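Local coordinates for protein tautomerase (Bordetella trematum, PDB 6VVR) that belongs to the tautomerase enzymes of the MIF clan, pairing two beta-alpha-beta halves in each chain and assembling as a trimer, at residues V5-G10 with A59-N64. Residues are numbered along the deposited sequence; the frame is centred on the assembly and turned at random.
Sequences VHIMQG and AMALVN
The carbonyl oxygen of L62 is gripped once by a hydrogen bond, from H6 N at 2.8 Å, and is closed in by two weaker neighbours: V5 CA makes a C-H...O contact, and H6 CD2 brings the edge of the imidazole up nearly in plane. L62 N returns the bond to H6 O at 2.9 Å, where the CA of A61 adds a second C-H...O contact, so H6 and L62 form an antiparallel hydrogen-bonded pair. Two residues further on, between M8 and M60, a water takes over, accepting from M8 N and donating to M60 O, its oxygen 2.8 Å from that atom. The M60 side chain runs forward and across, with CG in the crowded position between N and C (chi1 67°) and bends at chi2 and chi3, which together lay CE over the carbonyl of H6, 3.6 Å from its O. M8, bent at chi2 and chi3, puts SD 3.9 Å from that same CE. The H6 ring's ND1 bonds Y45 OH, while its NE2 and N64 ND2 share N4 OD1, which fixes both groups. V5 and V63, side by side, turn to the opposite face with I7 and A61, against helices 13-31 and 73-91. H6 and L62 instead meet I41 and L2 of a neighbouring subunit. Antiparallel pairing of strands 2-8 and 61-68 in mid-sheet joins the two beta-alpha-beta units of the tautomerase fold.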
loop_
_atom_site.group_PDB
_atom_site.type_symbol
_atom_site.label_atom_id
_atom_site.label_comp_id
_atom_site.label_asym_id
_atom_site.label_seq_id
_atom_site.Cartn_x
_atom_site.Cartn_y
_atom_site.Cartn_z
ATOM N N VAL A 5 7.615 -4.397 0.777
ATOM C CA VAL A 5 8.329 -5.061 -0.303
ATOM C C VAL A 5 7.575 -6.323 -0.680
ATOM O O VAL A 5 7.103 -7.063 0.191
ATOM C CB VAL A 5 9.770 -5.402 0.120
ATOM C CG1 VAL A 5 10.554 -5.950 -1.069
ATOM C CG2 VAL A 5 10.422 -4.173 0.702
ATOM N N HIS A 6 7.493 -6.582 -1.978
ATOM C CA HIS A 6 6.619 -7.609 -2.523
ATOM C C HIS A 6 7.437 -8.426 -3.507
ATOM O O HIS A 6 7.927 -7.874 -4.492
ATOM C CB HIS A 6 5.408 -6.955 -3.199
ATOM C CG HIS A 6 4.691 -5.990 -2.305
ATOM N ND1 HIS A 6 3.577 -6.344 -1.574
ATOM C CD2 HIS A 6 4.953 -4.697 -1.990
ATOM C CE1 HIS A 6 3.170 -5.305 -0.864
ATOM N NE2 HIS A 6 3.990 -4.295 -1.096
ATOM N N ILE A 7 7.637 -9.712 -3.211
ATOM C CA ILE A 7 8.533 -10.555 -3.995
ATOM C C ILE A 7 7.837 -11.875 -4.286
ATOM O O ILE A 7 6.832 -12.228 -3.671
ATOM C CB ILE A 7 9.888 -10.805 -3.298
ATOM C CG1 ILE A 7 9.697 -11.573 -1.998
ATOM C CG2 ILE A 7 10.608 -9.491 -3.036
ATOM C CD1 ILE A 7 11.013 -12.014 -1.363
ATOM N N MET A 8 8.387 -12.601 -5.251
ATOM C CA MET A 8 7.866 -13.913 -5.584
ATOM C C MET A 8 8.274 -14.916 -4.513
ATOM O O MET A 8 9.352 -14.813 -3.917
ATOM C CB MET A 8 8.388 -14.373 -6.949
ATOM C CG MET A 8 8.115 -13.404 -8.091
ATOM S SD MET A 8 6.381 -12.936 -8.139
ATOM C CE MET A 8 5.592 -14.496 -8.512
ATOM N N GLN A 9 7.393 -15.882 -4.263
ATOM C CA GLN A 9 7.764 -17.049 -3.474
ATOM C C GLN A 9 8.979 -17.731 -4.092
ATOM O O GLN A 9 9.184 -17.701 -5.306
ATOM C CB GLN A 9 6.608 -18.051 -3.414
ATOM C CG GLN A 9 5.472 -17.693 -2.480
ATOM C CD GLN A 9 4.386 -18.756 -2.475
ATOM O OE1 GLN A 9 4.517 -19.792 -3.130
ATOM N NE2 GLN A 9 3.305 -18.500 -1.749
ATOM N N GLY A 10 9.784 -18.364 -3.252
ATOM C CA GLY A 10 10.865 -19.198 -3.736
ATOM C C GLY A 10 12.245 -18.820 -3.259
ATOM O O GLY A 10 13.180 -19.613 -3.452
ATOM N N ALA A 59 7.684 -13.113 -13.298
ATOM C CA ALA A 59 8.357 -12.685 -12.081
ATOM C C ALA A 59 8.289 -11.169 -11.928
ATOM O O ALA A 59 8.312 -10.422 -12.912
ATOM C CB ALA A 59 9.812 -13.156 -12.088
ATOM N N MET A 60 8.178 -10.720 -10.679
ATOM C CA MET A 60 8.230 -9.302 -10.361
ATOM C C MET A 60 8.771 -9.133 -8.950
ATOM O O MET A 60 8.735 -10.052 -8.125
ATOM C CB MET A 60 6.853 -8.625 -10.483
ATOM C CG MET A 60 5.813 -9.065 -9.466
ATOM S SD MET A 60 5.930 -8.118 -7.920
ATOM C CE MET A 60 5.578 -9.419 -6.725
ATOM N N ALA A 61 9.290 -7.940 -8.691
ATOM C CA ALA A 61 9.508 -7.458 -7.341
ATOM C C ALA A 61 9.047 -6.014 -7.306
ATOM O O ALA A 61 9.117 -5.299 -8.312
ATOM C CB ALA A 61 10.973 -7.568 -6.894
ATOM N N LEU A 62 8.549 -5.599 -6.150
ATOM C CA LEU A 62 7.999 -4.261 -5.989
ATOM C C LEU A 62 8.407 -3.712 -4.633
ATOM O O LEU A 62 8.204 -4.377 -3.614
ATOM C CB LEU A 62 6.473 -4.283 -6.110
ATOM C CG LEU A 62 5.789 -2.944 -5.834
ATOM C CD1 LEU A 62 6.135 -1.917 -6.931
ATOM C CD2 LEU A 62 4.282 -3.140 -5.705
ATOM N N VAL A 63 8.988 -2.511 -4.621
ATOM C CA VAL A 63 9.312 -1.800 -3.386
ATOM C C VAL A 63 8.467 -0.533 -3.351
ATOM O O VAL A 63 8.647 0.361 -4.185
ATOM C CB VAL A 63 10.814 -1.469 -3.281
ATOM C CG1 VAL A 63 11.122 -0.786 -1.946
ATOM C CG2 VAL A 63 11.679 -2.732 -3.444
ATOM N N ASN A 64 7.545 -0.456 -2.395
ATOM C CA ASN A 64 6.771 0.749 -2.141
ATOM C C ASN A 64 7.387 1.511 -0.978
ATOM O O ASN A 64 7.616 0.931 0.092
ATOM C CB ASN A 64 5.320 0.402 -1.813
ATOM C CG ASN A 64 4.591 -0.218 -2.984
ATOM O OD1 ASN A 64 4.862 0.103 -4.140
ATOM N ND2 ASN A 64 3.654 -1.114 -2.687
HETATM O O HOH W 1 10.694 -11.396 -6.623
#